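Local coordinates for protein UDP-4-amino-4,6-dideoxy-N-acetyl-beta-L-altrosamine transaminase (Helicobacter pylori, PDB 2FNU) that catalyses the PLP-dependent transamination of a UDP-linked 4-keto sugar, with glutamate as amino donor, in the second step of pseudaminic acid biosynthesis for flagellin modification, at residues L51-A56 against H227-N232; E76-P81 against T97-G102; S127-G132 against S153-A158; R308-Q313 against S346-A351. All blocks are in the same frame, centred on the assembly; numbering follows the deposited sequence.

Contact 1: residues L51-A56 against H227-N232; sequences LVFNSA and HNFRLN. With PMP (4'-deoxy-4'-aminopyridoxal-5'-phosphate), chain E; PMP (4'-deoxy-4'-aminopyridoxal-5'-phosphate), chain C.
The end of strand 49-53 runs past the irregular segment 227-232 and is joined to it directly by one backbone hydrogen bond, Asn-54 N donating to Phe-229 O over 2.8 Å, bent to 133° at the hydrogen and arriving from above the carbonyl plane. The same oxygen takes a CA-H...O contact from Phe-53 CA at 3.1 Å, so two neighbouring residues share one acceptor. A water continues the join, donating to Val-52 O and accepting from Leu-231 N, which lies 2.8 Å from the water oxygen.

Apolar groups fill in around this polar seam. Leu-231 holds CG anti to its backbone N (chi1 -167°), which brings CD2 to 3.8 Å from Val-52 CG2 and lays CD1 against Phe-53 O at 3.4 Å. Phe-53 meets Phe-229 CB at the edge of its ring, in plane, 3.8 Å from CD1. The Phe-229 ring itself carries His-227 CB over the centre of one face.

Both ends of the contact reach a cofactor, but not the same one. Ala-56 N, at the start of helix 56-66, donates to O2P of its own subunit's PMP at 2.9 Å. On the other side Asn-228, a substrate-binding residue, lies beside the phosphate of the second subunit's PMP, and Arg-230 forms a salt bridge with Glu-189 of that subunit. Asn-228 O also accepts from Ser-55 OG of the second subunit. The chemistry is consistent with an interface element between the two active sites, the helix start probably helping to stabilise the phosphate charge.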
# COMPACT_ATOMS: atom_id res chain seq x y z
N LEU B 51 -1.15 -14.66 0.47
CA LEU B 51 -0.44 -13.53 -0.13
C LEU B 51 -0.51 -12.38 0.84
O LEU B 51 -1.61 -12.06 1.30
CB LEU B 51 -1.14 -13.07 -1.41
CG LEU B 51 -0.96 -13.94 -2.65
CD1 LEU B 51 -1.91 -13.45 -3.75
CD2 LEU B 51 0.50 -13.92 -3.14
N VAL B 52 0.63 -11.76 1.13
CA VAL B 52 0.61 -10.62 2.05
C VAL B 52 0.69 -9.30 1.27
O VAL B 52 1.27 -9.24 0.17
CB VAL B 52 1.71 -10.71 3.13
CG1 VAL B 52 1.47 -11.91 4.04
CG2 VAL B 52 3.09 -10.83 2.49
N PHE B 53 0.07 -8.27 1.85
CA PHE B 53 -0.17 -6.97 1.19
C PHE B 53 0.17 -5.85 2.15
O PHE B 53 0.30 -6.10 3.36
CB PHE B 53 -1.66 -6.83 0.84
CG PHE B 53 -2.12 -7.73 -0.27
CD1 PHE B 53 -2.22 -7.26 -1.57
CD2 PHE B 53 -2.45 -9.06 -0.01
CE1 PHE B 53 -2.64 -8.10 -2.60
CE2 PHE B 53 -2.87 -9.90 -1.03
CZ PHE B 53 -2.97 -9.42 -2.33
N ASN B 54 0.26 -4.61 1.64
CA ASN B 54 0.61 -3.49 2.50
C ASN B 54 -0.47 -3.16 3.55
O ASN B 54 -0.20 -2.51 4.54
CB ASN B 54 0.92 -2.23 1.67
CG ASN B 54 -0.32 -1.60 1.10
OD1 ASN B 54 -0.87 -0.60 1.66
ND2 ASN B 54 -0.82 -2.18 0.03
N SER B 55 -1.70 -3.57 3.27
CA SER B 55 -2.82 -3.35 4.19
C SER B 55 -3.93 -4.36 3.85
O SER B 55 -3.96 -4.90 2.73
CB SER B 55 -3.40 -1.94 4.07
OG SER B 55 -4.00 -1.76 2.79
N ALA B 56 -4.87 -4.59 4.79
CA ALA B 56 -6.02 -5.43 4.44
C ALA B 56 -6.93 -4.76 3.41
O ALA B 56 -7.65 -5.45 2.69
CB ALA B 56 -6.82 -5.86 5.67
N HIS B 227 -0.70 -3.29 -9.31
CA HIS B 227 -0.36 -2.15 -8.48
C HIS B 227 0.94 -2.45 -7.75
O HIS B 227 1.69 -3.34 -8.15
CB HIS B 227 -1.51 -1.90 -7.48
CG HIS B 227 -2.79 -1.49 -8.14
ND1 HIS B 227 -3.25 -0.20 -8.10
CD2 HIS B 227 -3.72 -2.20 -8.85
CE1 HIS B 227 -4.39 -0.11 -8.77
NE2 HIS B 227 -4.69 -1.31 -9.23
N ASN B 228 1.26 -1.69 -6.71
CA ASN B 228 2.34 -2.10 -5.80
C ASN B 228 1.77 -2.06 -4.40
O ASN B 228 1.80 -1.01 -3.73
CB ASN B 228 3.58 -1.19 -5.90
CG ASN B 228 4.69 -1.57 -4.92
OD1 ASN B 228 5.79 -0.98 -4.95
ND2 ASN B 228 4.42 -2.52 -4.06
N PHE B 229 1.18 -3.20 -4.02
CA PHE B 229 0.62 -3.41 -2.69
C PHE B 229 1.49 -4.39 -1.90
O PHE B 229 1.00 -5.11 -1.03
CB PHE B 229 -0.81 -3.98 -2.79
CG PHE B 229 -1.79 -3.08 -3.52
CD1 PHE B 229 -1.68 -1.69 -3.49
CD2 PHE B 229 -2.89 -3.66 -4.15
CE1 PHE B 229 -2.63 -0.89 -4.14
CE2 PHE B 229 -3.83 -2.86 -4.81
CZ PHE B 229 -3.72 -1.49 -4.79
N ARG B 230 2.78 -4.44 -2.21
CA ARG B 230 3.65 -5.43 -1.58
C ARG B 230 3.88 -5.11 -0.11
O ARG B 230 3.88 -3.94 0.31
CB ARG B 230 4.99 -5.49 -2.31
CG ARG B 230 4.86 -5.94 -3.77
CD ARG B 230 6.21 -6.19 -4.41
NE ARG B 230 7.05 -4.98 -4.43
CZ ARG B 230 7.38 -4.28 -5.51
NH1 ARG B 230 6.95 -4.63 -6.73
NH2 ARG B 230 8.18 -3.23 -5.39
N LEU B 231 4.08 -6.18 0.68
CA LEU B 231 4.57 -6.06 2.04
C LEU B 231 6.09 -6.22 1.99
O LEU B 231 6.60 -7.18 1.40
CB LEU B 231 3.96 -7.16 2.90
CG LEU B 231 4.15 -6.97 4.42
CD1 LEU B 231 3.27 -5.81 4.92
CD2 LEU B 231 3.79 -8.24 5.19
N ASN B 232 6.83 -5.29 2.59
CA ASN B 232 8.29 -5.36 2.48
C ASN B 232 8.89 -6.35 3.48
O ASN B 232 8.17 -6.98 4.27
CB ASN B 232 8.89 -3.96 2.62
CG ASN B 232 8.54 -3.30 3.93
OD1 ASN B 232 7.83 -2.29 3.98
ND2 ASN B 232 9.01 -3.89 5.01
N1 PMP E . -11.98 -4.78 7.52
C2 PMP E . -12.19 -4.68 8.88
C2A PMP E . -13.30 -5.50 9.50
C3 PMP E . -11.38 -3.83 9.64
O3 PMP E . -11.55 -3.74 10.99
C4 PMP E . -10.36 -3.07 9.02
C4A PMP E . -9.52 -2.08 9.80
N4A PMP E . -10.25 -1.46 10.88
C5 PMP E . -10.13 -3.24 7.65
C6 PMP E . -10.91 -4.15 6.94
C5A PMP E . -9.02 -2.49 6.92
O4P PMP E . -7.80 -3.11 7.28
P PMP E . -6.42 -2.29 7.13
O1P PMP E . -6.39 -1.31 8.28
O2P PMP E . -5.34 -3.32 7.31
O3P PMP E . -6.36 -1.64 5.78
N1 PMP C . 7.70 5.31 -11.66
C2 PMP C . 8.97 4.99 -12.03
C2A PMP C . 9.66 5.93 -13.00
C3 PMP C . 9.66 3.96 -11.38
O3 PMP C . 11.00 3.77 -11.62
C4 PMP C . 8.95 3.12 -10.51
C4A PMP C . 9.56 1.88 -9.91
N4A PMP C . 10.67 1.38 -10.70
C5 PMP C . 7.64 3.46 -10.17
C6 PMP C . 7.02 4.54 -10.75
C5A PMP C . 6.86 2.68 -9.11
O4P PMP C . 7.39 3.02 -7.84
P PMP C . 7.19 2.04 -6.57
O1P PMP C . 8.15 0.90 -6.81
O2P PMP C . 7.56 2.87 -5.36
O3P PMP C . 5.75 1.55 -6.56
O HOH W 1 4.10 -8.71 -0.63

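Contact 2: residues E76-P81 against T97-G102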
# COMPACT_ATOMS: atom_id res chain seq x y z
N GLU B 76 -24.33 -6.86 -7.72
CA GLU B 76 -24.67 -6.69 -6.30
C GLU B 76 -23.94 -7.68 -5.41
O GLU B 76 -23.82 -8.87 -5.75
CB GLU B 76 -26.19 -6.83 -6.10
CG GLU B 76 -26.96 -5.70 -6.76
CD GLU B 76 -28.47 -5.76 -6.52
OE1 GLU B 76 -29.18 -4.96 -7.18
OE2 GLU B 76 -28.94 -6.56 -5.70
N ILE B 77 -23.43 -7.19 -4.28
CA ILE B 77 -22.80 -8.06 -3.30
C ILE B 77 -23.43 -7.80 -1.95
O ILE B 77 -23.48 -6.66 -1.50
CB ILE B 77 -21.26 -7.86 -3.26
CG1 ILE B 77 -20.65 -8.48 -4.53
CG2 ILE B 77 -20.66 -8.49 -2.00
CD1 ILE B 77 -19.13 -8.47 -4.64
N ILE B 78 -23.93 -8.86 -1.32
CA ILE B 78 -24.56 -8.74 -0.02
C ILE B 78 -23.47 -8.67 1.03
O ILE B 78 -22.50 -9.43 0.98
CB ILE B 78 -25.47 -9.95 0.26
CG1 ILE B 78 -26.65 -9.94 -0.70
CG2 ILE B 78 -25.97 -9.92 1.67
CD1 ILE B 78 -27.35 -11.31 -0.77
N THR B 79 -23.63 -7.75 1.98
CA THR B 79 -22.64 -7.64 3.06
C THR B 79 -23.27 -7.06 4.33
O THR B 79 -24.48 -6.85 4.39
CB THR B 79 -21.39 -6.83 2.59
OG1 THR B 79 -20.35 -6.94 3.58
CG2 THR B 79 -21.74 -5.37 2.34
N THR B 80 -22.44 -6.85 5.34
CA THR B 80 -22.92 -6.33 6.62
C THR B 80 -22.69 -4.83 6.74
O THR B 80 -21.64 -4.33 6.29
CB THR B 80 -22.21 -7.02 7.80
OG1 THR B 80 -22.64 -6.43 9.04
CG2 THR B 80 -20.66 -6.94 7.66
N PRO B 81 -23.64 -4.11 7.36
CA PRO B 81 -23.41 -2.69 7.62
C PRO B 81 -22.55 -2.45 8.86
O PRO B 81 -22.15 -1.32 9.09
CB PRO B 81 -24.83 -2.16 7.85
CG PRO B 81 -25.56 -3.30 8.48
CD PRO B 81 -24.97 -4.55 7.81
N THR B 97 -22.33 -2.85 -6.08
CA THR B 97 -23.28 -2.21 -5.17
C THR B 97 -23.44 -3.09 -3.94
O THR B 97 -23.82 -4.25 -4.08
CB THR B 97 -24.64 -2.06 -5.86
OG1 THR B 97 -24.53 -1.11 -6.92
CG2 THR B 97 -25.72 -1.59 -4.88
N PRO B 98 -23.10 -2.57 -2.74
CA PRO B 98 -23.34 -3.32 -1.50
C PRO B 98 -24.82 -3.39 -1.20
O PRO B 98 -25.53 -2.40 -1.34
CB PRO B 98 -22.62 -2.50 -0.43
CG PRO B 98 -22.57 -1.11 -0.98
CD PRO B 98 -22.48 -1.25 -2.49
N VAL B 99 -25.27 -4.57 -0.76
CA VAL B 99 -26.64 -4.75 -0.30
C VAL B 99 -26.55 -5.14 1.16
O VAL B 99 -26.05 -6.20 1.48
CB VAL B 99 -27.35 -5.82 -1.15
CG1 VAL B 99 -28.78 -6.04 -0.66
CG2 VAL B 99 -27.35 -5.39 -2.61
N PHE B 100 -26.99 -4.26 2.05
CA PHE B 100 -26.75 -4.46 3.49
C PHE B 100 -27.79 -5.35 4.16
O PHE B 100 -28.99 -5.09 4.07
CB PHE B 100 -26.66 -3.10 4.21
CG PHE B 100 -25.47 -2.29 3.78
CD1 PHE B 100 -25.62 -1.16 2.99
CD2 PHE B 100 -24.19 -2.70 4.13
CE1 PHE B 100 -24.49 -0.42 2.58
CE2 PHE B 100 -23.05 -1.96 3.73
CZ PHE B 100 -23.21 -0.82 2.96
N ALA B 101 -27.31 -6.42 4.81
CA ALA B 101 -28.16 -7.37 5.52
C ALA B 101 -28.31 -6.97 6.98
O ALA B 101 -27.48 -6.24 7.53
CB ALA B 101 -27.55 -8.77 5.45
N GLY B 102 -29.35 -7.50 7.62
CA GLY B 102 -29.45 -7.38 9.07
C GLY B 102 -28.34 -8.13 9.78
O GLY B 102 -27.68 -9.01 9.21
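Chi1 of -170° in Thr-79 sets OG1, hydrogen-bonded to Val-126 O of the next strand, anti to the backbone N and leaves CG2 in the crowded position between N and C, while -65° in Phe-100 swings CG beside its own N. The two side chains therefore lie alongside one another, with Thr-79 CG2 3.9 Å from Phe-100 CE2. Pro-81 slides past the same ring in the opposite direction, CB to Phe-100 CD2 at 3.8 Å. On the other face of the sheet, Val-99 has CG2 anti to its carbonyl carbon, within 3.7 Å of Glu-76 OE2, itself hydrogen-bonded to Asn-119.

Between these two faces the backbones pair in parallel. Ile-77 N donates to Thr-97 O at 3.0 Å, Val-99 N to Ile-77 O at 2.8 Å, and Thr-79 N to Val-99 O. Ala-101 N closes the series on Thr-79 O, nearly along the C=O axis. The buried Ala-101 O has no polar partner in the model and rests 3.0 Å from Pro-81 CD.

This is a beta-alpha-beta unit at the margin of the large mixed sheet: strand 97-100 is outermost within the chain, helix 86-93 covers Ile-77, Thr-79 and Pro-98, and strand 122-128 flanks strand 76-79 on its inner side.

Contact 3: residues S127-G132 against S153-A158. With PMP (4'-deoxy-4'-aminopyridoxal-5'-phosphate), chain E.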
# COMPACT_ATOMS: atom_id res chain seq x y z
N SER B 127 -19.04 -11.60 4.35
CA SER B 127 -19.29 -11.54 5.80
C SER B 127 -18.05 -10.99 6.51
O SER B 127 -16.96 -10.95 5.93
CB SER B 127 -19.63 -12.93 6.35
OG SER B 127 -18.59 -13.86 6.06
N VAL B 128 -18.25 -10.59 7.76
CA VAL B 128 -17.18 -10.09 8.63
C VAL B 128 -17.25 -10.82 9.97
O VAL B 128 -18.33 -10.94 10.57
CB VAL B 128 -17.38 -8.58 8.89
CG1 VAL B 128 -16.38 -8.06 9.95
CG2 VAL B 128 -17.23 -7.82 7.58
N ASP B 129 -16.11 -11.29 10.46
CA ASP B 129 -16.07 -11.96 11.76
C ASP B 129 -15.90 -10.85 12.79
O ASP B 129 -14.78 -10.46 13.14
CB ASP B 129 -14.92 -12.96 11.80
CG ASP B 129 -15.04 -14.01 10.72
OD1 ASP B 129 -16.16 -14.51 10.48
OD2 ASP B 129 -14.01 -14.31 10.07
N TYR B 130 -17.03 -10.32 13.27
CA TYR B 130 -16.98 -9.15 14.13
C TYR B 130 -16.32 -9.47 15.47
O TYR B 130 -16.73 -10.41 16.16
CB TYR B 130 -18.40 -8.62 14.35
CG TYR B 130 -18.44 -7.43 15.28
CD1 TYR B 130 -18.61 -7.62 16.65
CD2 TYR B 130 -18.30 -6.15 14.79
CE1 TYR B 130 -18.64 -6.54 17.52
CE2 TYR B 130 -18.33 -5.05 15.65
CZ TYR B 130 -18.49 -5.27 17.01
OH TYR B 130 -18.53 -4.19 17.88
N ALA B 131 -15.32 -8.65 15.82
CA ALA B 131 -14.55 -8.78 17.07
C ALA B 131 -13.67 -10.02 17.10
O ALA B 131 -13.01 -10.27 18.11
CB ALA B 131 -15.47 -8.73 18.32
N GLY B 132 -13.64 -10.76 16.00
CA GLY B 132 -12.97 -12.06 15.95
C GLY B 132 -13.90 -13.25 16.01
O GLY B 132 -13.46 -14.38 15.79
N SER B 153 -14.79 -13.67 2.75
CA SER B 153 -14.78 -13.43 4.20
C SER B 153 -13.80 -12.33 4.58
O SER B 153 -12.59 -12.50 4.37
CB SER B 153 -14.39 -14.72 4.93
OG SER B 153 -14.43 -14.57 6.36
N ASP B 154 -14.30 -11.21 5.11
CA ASP B 154 -13.43 -10.21 5.73
C ASP B 154 -13.17 -10.64 7.17
O ASP B 154 -13.93 -10.32 8.10
CB ASP B 154 -14.04 -8.80 5.65
CG ASP B 154 -13.10 -7.76 6.22
OD1 ASP B 154 -13.39 -6.56 6.07
OD2 ASP B 154 -12.06 -8.16 6.81
N SER B 155 -12.10 -11.42 7.33
CA SER B 155 -11.70 -11.99 8.61
C SER B 155 -10.61 -11.10 9.23
O SER B 155 -9.77 -11.58 9.98
CB SER B 155 -11.21 -13.43 8.42
OG SER B 155 -12.31 -14.24 7.97
N SER B 156 -10.66 -9.80 8.96
CA SER B 156 -9.59 -8.90 9.40
C SER B 156 -9.34 -8.97 10.90
O SER B 156 -8.18 -8.79 11.33
CB SER B 156 -9.90 -7.45 9.00
OG SER B 156 -9.68 -7.26 7.61
N HIS B 157 -10.40 -9.19 11.69
CA HIS B 157 -10.29 -9.26 13.16
C HIS B 157 -9.88 -10.63 13.68
O HIS B 157 -9.65 -10.77 14.89
CB HIS B 157 -11.65 -8.97 13.82
CG HIS B 157 -12.17 -7.59 13.59
ND1 HIS B 157 -13.28 -7.11 14.25
CD2 HIS B 157 -11.77 -6.61 12.75
CE1 HIS B 157 -13.52 -5.87 13.85
NE2 HIS B 157 -12.62 -5.54 12.93
N ALA B 158 -9.84 -11.63 12.80
CA ALA B 158 -10.05 -13.00 13.26
C ALA B 158 -8.90 -13.99 13.10
O ALA B 158 -9.14 -15.20 13.16
CB ALA B 158 -11.32 -13.60 12.61
N1 PMP E . -11.98 -4.78 7.52
C2 PMP E . -12.19 -4.68 8.88
C2A PMP E . -13.30 -5.50 9.50
C3 PMP E . -11.38 -3.83 9.64
O3 PMP E . -11.55 -3.74 10.99
C4 PMP E . -10.36 -3.07 9.02
C4A PMP E . -9.52 -2.08 9.80
N4A PMP E . -10.25 -1.46 10.88
C5 PMP E . -10.13 -3.24 7.65
C6 PMP E . -10.91 -4.15 6.94
C5A PMP E . -9.02 -2.49 6.92
O4P PMP E . -7.80 -3.11 7.28
P PMP E . -6.42 -2.29 7.13
O1P PMP E . -6.39 -1.31 8.28
O2P PMP E . -5.34 -3.32 7.31
O3P PMP E . -6.36 -1.64 5.78
O HOH W 2 -16.60 -13.62 7.89
O HOH W 3 -13.10 -9.82 10.88
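Two parallel strands of a beta-alpha-beta unit end here, in the large sheet of the fold type I PLP enzymes; the loop after strand 150-154 lines the cofactor site and segment 127-132 backs it. In the tight part, Asp-154 N donates to Ser-127 O at 2.8 Å, almost along the C=O axis. Val-128 CG2 lies alongside Asp-154 CB, and Ala-158 CB packs on Asp-129 CB at 3.7 Å. Ser-155 OG donates to Asp-129 OD2 at 2.7 Å, nearly along the C-O axis, which fixes that carboxylate together with Val-135 N on OD1. His-157 is gripped edge-on: Ala-131 N donates in the ring plane to ND1 at 3.0 Å, and across the ring NE2 is hydrogen-bonded to O3 of PMP.

The looser side is wet, though still buried. The strand pairing slackens at Asp-129 N, whose bond to Asp-154 O is weak. There a water donates to Asp-154 O and Asp-129 O and accepts from His-157 N, bridging the two backbones where the strands part. Another water joins Ser-127 OG, Ser-153 OG and, weakly, Asp-129 OD1.

Asp-154 extends with CG anti to the backbone N (chi1 -177°) and puts OD1 2.7 Å from PMP N1. As in related PLP enzymes, this carboxylate probably favours a protonated pyridine nitrogen. OD1 is hydrogen-bonded to Thr-87 OG1. The second oxygen, OD2, is held within an Asx turn, accepting Ser-156 N on its anti lone pair and Ser-156 OG, 2.7 Å away, on its syn lone pair.

Contact 4: residues R308-Q313 against S346-A351; sequences RGILAQ and SLPCHA. With UD1 (uridine-diphosphate-N-acetylglucosamine), chain F.
A single antiparallel bridge, one hydrogen-bonded pair and no more, joins the two segments in the smaller, C-terminal part of this fold type I aminotransferase. Gln-313 and Ser-346 exchange both bonds. Ser-346 N donates to Gln-313 O at 2.7 Å, nearly along the C=O axis, and Gln-313 N returns a longer one of 3.2 Å to Ser-346 O, in the carbonyl plane and on a lone pair. The bridge links the end of strand 344-347, outermost within the chain in a three-stranded antiparallel sheet, to the loop that follows the short, weakly bonded strand 310-311, which pairs with strand 4-5.

Before the bridge, segment 308-313 leaves helix 298-307 through a Schellman motif at Gly-309 and bends in an inverse gamma turn centred on Leu-311. Along this course lie the apolar contacts. Ile-310 keeps CG2 anti to its backbone N and brings it to Pro-348 CD at 3.7 Å, the two side chains crossing at about a right angle. Ala-312 CB sits 3.3 Å from Ser-346 O, snug against the bridge. Helix 355-370 covers Ile-310 and Leu-347.

Ser-346 OG is hydrogen-bonded to Glu-344 and to His-315, a residue of the substrate pocket. Gln-313 serves that pocket directly. Its chain starts anti (chi1 -179°) and then bends at chi2 (54°), laying CG 3.6 Å from C8' of the UDP-sugar's acetyl group. At the tip, NE2 donates to Phe-217 O of the second subunit and to the phosphate oxygen O2A of UD1 at 3.1 Å.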
# COMPACT_ATOMS: atom_id res chain seq x y z
N ARG B 308 -11.71 9.04 32.69
CA ARG B 308 -11.13 8.06 33.60
C ARG B 308 -9.94 7.30 33.00
O ARG B 308 -9.42 6.38 33.62
CB ARG B 308 -12.19 7.05 34.04
CG ARG B 308 -13.35 7.68 34.80
CD ARG B 308 -14.47 6.69 35.02
NE ARG B 308 -15.70 7.34 35.49
CZ ARG B 308 -16.08 7.40 36.77
NH1 ARG B 308 -15.33 6.85 37.71
NH2 ARG B 308 -17.21 8.01 37.09
N GLY B 309 -9.53 7.69 31.80
CA GLY B 309 -8.37 7.08 31.15
C GLY B 309 -8.70 5.80 30.40
O GLY B 309 -7.80 5.10 29.96
N ILE B 310 -10.00 5.50 30.25
CA ILE B 310 -10.44 4.31 29.52
C ILE B 310 -10.86 4.73 28.12
O ILE B 310 -11.99 5.20 27.92
CB ILE B 310 -11.61 3.62 30.24
CG1 ILE B 310 -11.22 3.27 31.68
CG2 ILE B 310 -12.04 2.34 29.49
CD1 ILE B 310 -12.42 2.99 32.54
N LEU B 311 -9.95 4.56 27.15
CA LEU B 311 -10.14 5.16 25.82
C LEU B 311 -10.96 4.25 24.92
O LEU B 311 -10.51 3.81 23.85
CB LEU B 311 -8.80 5.57 25.20
CG LEU B 311 -7.90 6.41 26.12
CD1 LEU B 311 -6.57 6.76 25.41
CD2 LEU B 311 -8.60 7.68 26.62
N ALA B 312 -12.19 4.02 25.36
CA ALA B 312 -13.06 3.07 24.69
C ALA B 312 -13.48 3.63 23.34
O ALA B 312 -13.45 4.85 23.12
CB ALA B 312 -14.29 2.78 25.54
N GLN B 313 -13.89 2.72 22.45
CA GLN B 313 -14.24 3.10 21.08
C GLN B 313 -15.54 2.38 20.71
O GLN B 313 -15.94 1.45 21.39
CB GLN B 313 -13.08 2.71 20.15
CG GLN B 313 -13.24 3.03 18.68
CD GLN B 313 -13.55 4.49 18.44
OE1 GLN B 313 -14.67 4.95 18.69
NE2 GLN B 313 -12.56 5.24 17.95
N SER B 346 -16.49 -0.79 22.83
CA SER B 346 -15.33 -1.68 22.87
C SER B 346 -14.37 -1.25 23.95
O SER B 346 -13.87 -0.13 23.94
CB SER B 346 -14.61 -1.68 21.52
OG SER B 346 -15.51 -2.15 20.52
N LEU B 347 -14.11 -2.16 24.89
CA LEU B 347 -13.22 -1.85 26.02
C LEU B 347 -11.78 -2.27 25.77
O LEU B 347 -11.52 -3.18 24.96
CB LEU B 347 -13.73 -2.56 27.28
CG LEU B 347 -15.16 -2.21 27.72
CD1 LEU B 347 -15.49 -3.02 28.98
CD2 LEU B 347 -15.31 -0.72 28.02
N PRO B 348 -10.82 -1.64 26.47
CA PRO B 348 -9.44 -2.04 26.24
C PRO B 348 -9.20 -3.55 26.35
O PRO B 348 -9.60 -4.20 27.32
CB PRO B 348 -8.66 -1.27 27.32
CG PRO B 348 -9.51 -0.03 27.56
CD PRO B 348 -10.94 -0.53 27.44
N CYS B 349 -8.56 -4.10 25.33
CA CYS B 349 -8.35 -5.53 25.26
C CYS B 349 -7.20 -5.75 24.28
O CYS B 349 -7.34 -5.48 23.09
CB CYS B 349 -9.61 -6.23 24.76
SG CYS B 349 -9.43 -8.03 24.65
N HIS B 350 -6.05 -6.16 24.81
CA HIS B 350 -4.86 -6.50 24.02
C HIS B 350 -3.92 -7.33 24.90
O HIS B 350 -4.12 -7.44 26.12
CB HIS B 350 -4.15 -5.26 23.47
CG HIS B 350 -3.72 -4.30 24.54
ND1 HIS B 350 -2.56 -4.46 25.25
CD2 HIS B 350 -4.31 -3.17 25.00
CE1 HIS B 350 -2.44 -3.46 26.12
NE2 HIS B 350 -3.49 -2.67 26.00
N ALA B 351 -2.92 -7.95 24.28
CA ALA B 351 -2.12 -8.95 24.99
C ALA B 351 -1.25 -8.38 26.10
O ALA B 351 -0.77 -9.13 26.95
CB ALA B 351 -1.25 -9.71 24.01
C1' UD1 F . -10.00 1.82 12.06
C2' UD1 F . -10.99 0.81 12.65
C3' UD1 F . -10.34 -0.54 12.98
C4' UD1 F . -9.49 -1.03 11.80
C5' UD1 F . -8.55 0.04 11.21
C6' UD1 F . -7.29 0.22 12.06
C7' UD1 F . -12.80 2.00 13.84
C8' UD1 F . -13.24 2.69 15.11
N2' UD1 F . -11.61 1.38 13.85
O1' UD1 F . -9.12 2.31 13.07
O3' UD1 F . -11.36 -1.52 13.26
O5' UD1 F . -9.23 1.28 10.97
O7' UD1 F . -13.51 2.00 12.87
N1 UD1 F . -3.09 2.73 18.14
C2 UD1 F . -1.87 2.28 18.67
N3 UD1 F . -0.81 2.10 17.87
C4 UD1 F . -0.87 2.36 16.55
C5 UD1 F . -2.05 2.82 15.96
C6 UD1 F . -3.17 3.01 16.76
O2 UD1 F . -1.78 2.03 19.90
O4 UD1 F . 0.14 2.19 15.85
C1B UD1 F . -4.23 2.93 19.06
C2B UD1 F . -4.14 4.35 19.60
O2' UD1 F . -4.45 4.33 21.00
C3B UD1 F . -5.20 5.11 18.84
C4B UD1 F . -6.23 4.04 18.53
O4B UD1 F . -5.49 2.82 18.38
O3B UD1 F . -5.78 6.18 19.58
C5B UD1 F . -6.96 4.36 17.25
O5B UD1 F . -7.91 3.32 17.01
PA UD1 F . -9.14 3.60 16.01
O1A UD1 F . -9.87 2.29 15.79
O2A UD1 F . -9.90 4.82 16.51
O3A UD1 F . -8.25 3.99 14.71
PB UD1 F . -8.78 3.89 13.18
O1B UD1 F . -10.08 4.68 13.04
O2B UD1 F . -7.59 4.17 12.28

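Overall arrangement
Contacts 1, 2 and 3 all reach the large mixed sheet: contact 1 at one outermost strand, contact 2 at the other, and contact 3 in its middle, its centre about 4 Å from the centre of the chain. All four are buried, although contact 2 has partly exposed residues. Contacts 2 and 3 touch through Thr-80 and Val-128, and contact 3 meets contact 1 where Ser-156 packs on Ala-56 beside the shared PMP. Contact 4 stands apart, about 5 Å at nearest atoms from contact 3. Chemistry follows place: regular backbone pairing in contact 2, carboxylate, imidazole and water in contact 3, and polar ends reaching the second subunit in contacts 1 and 4.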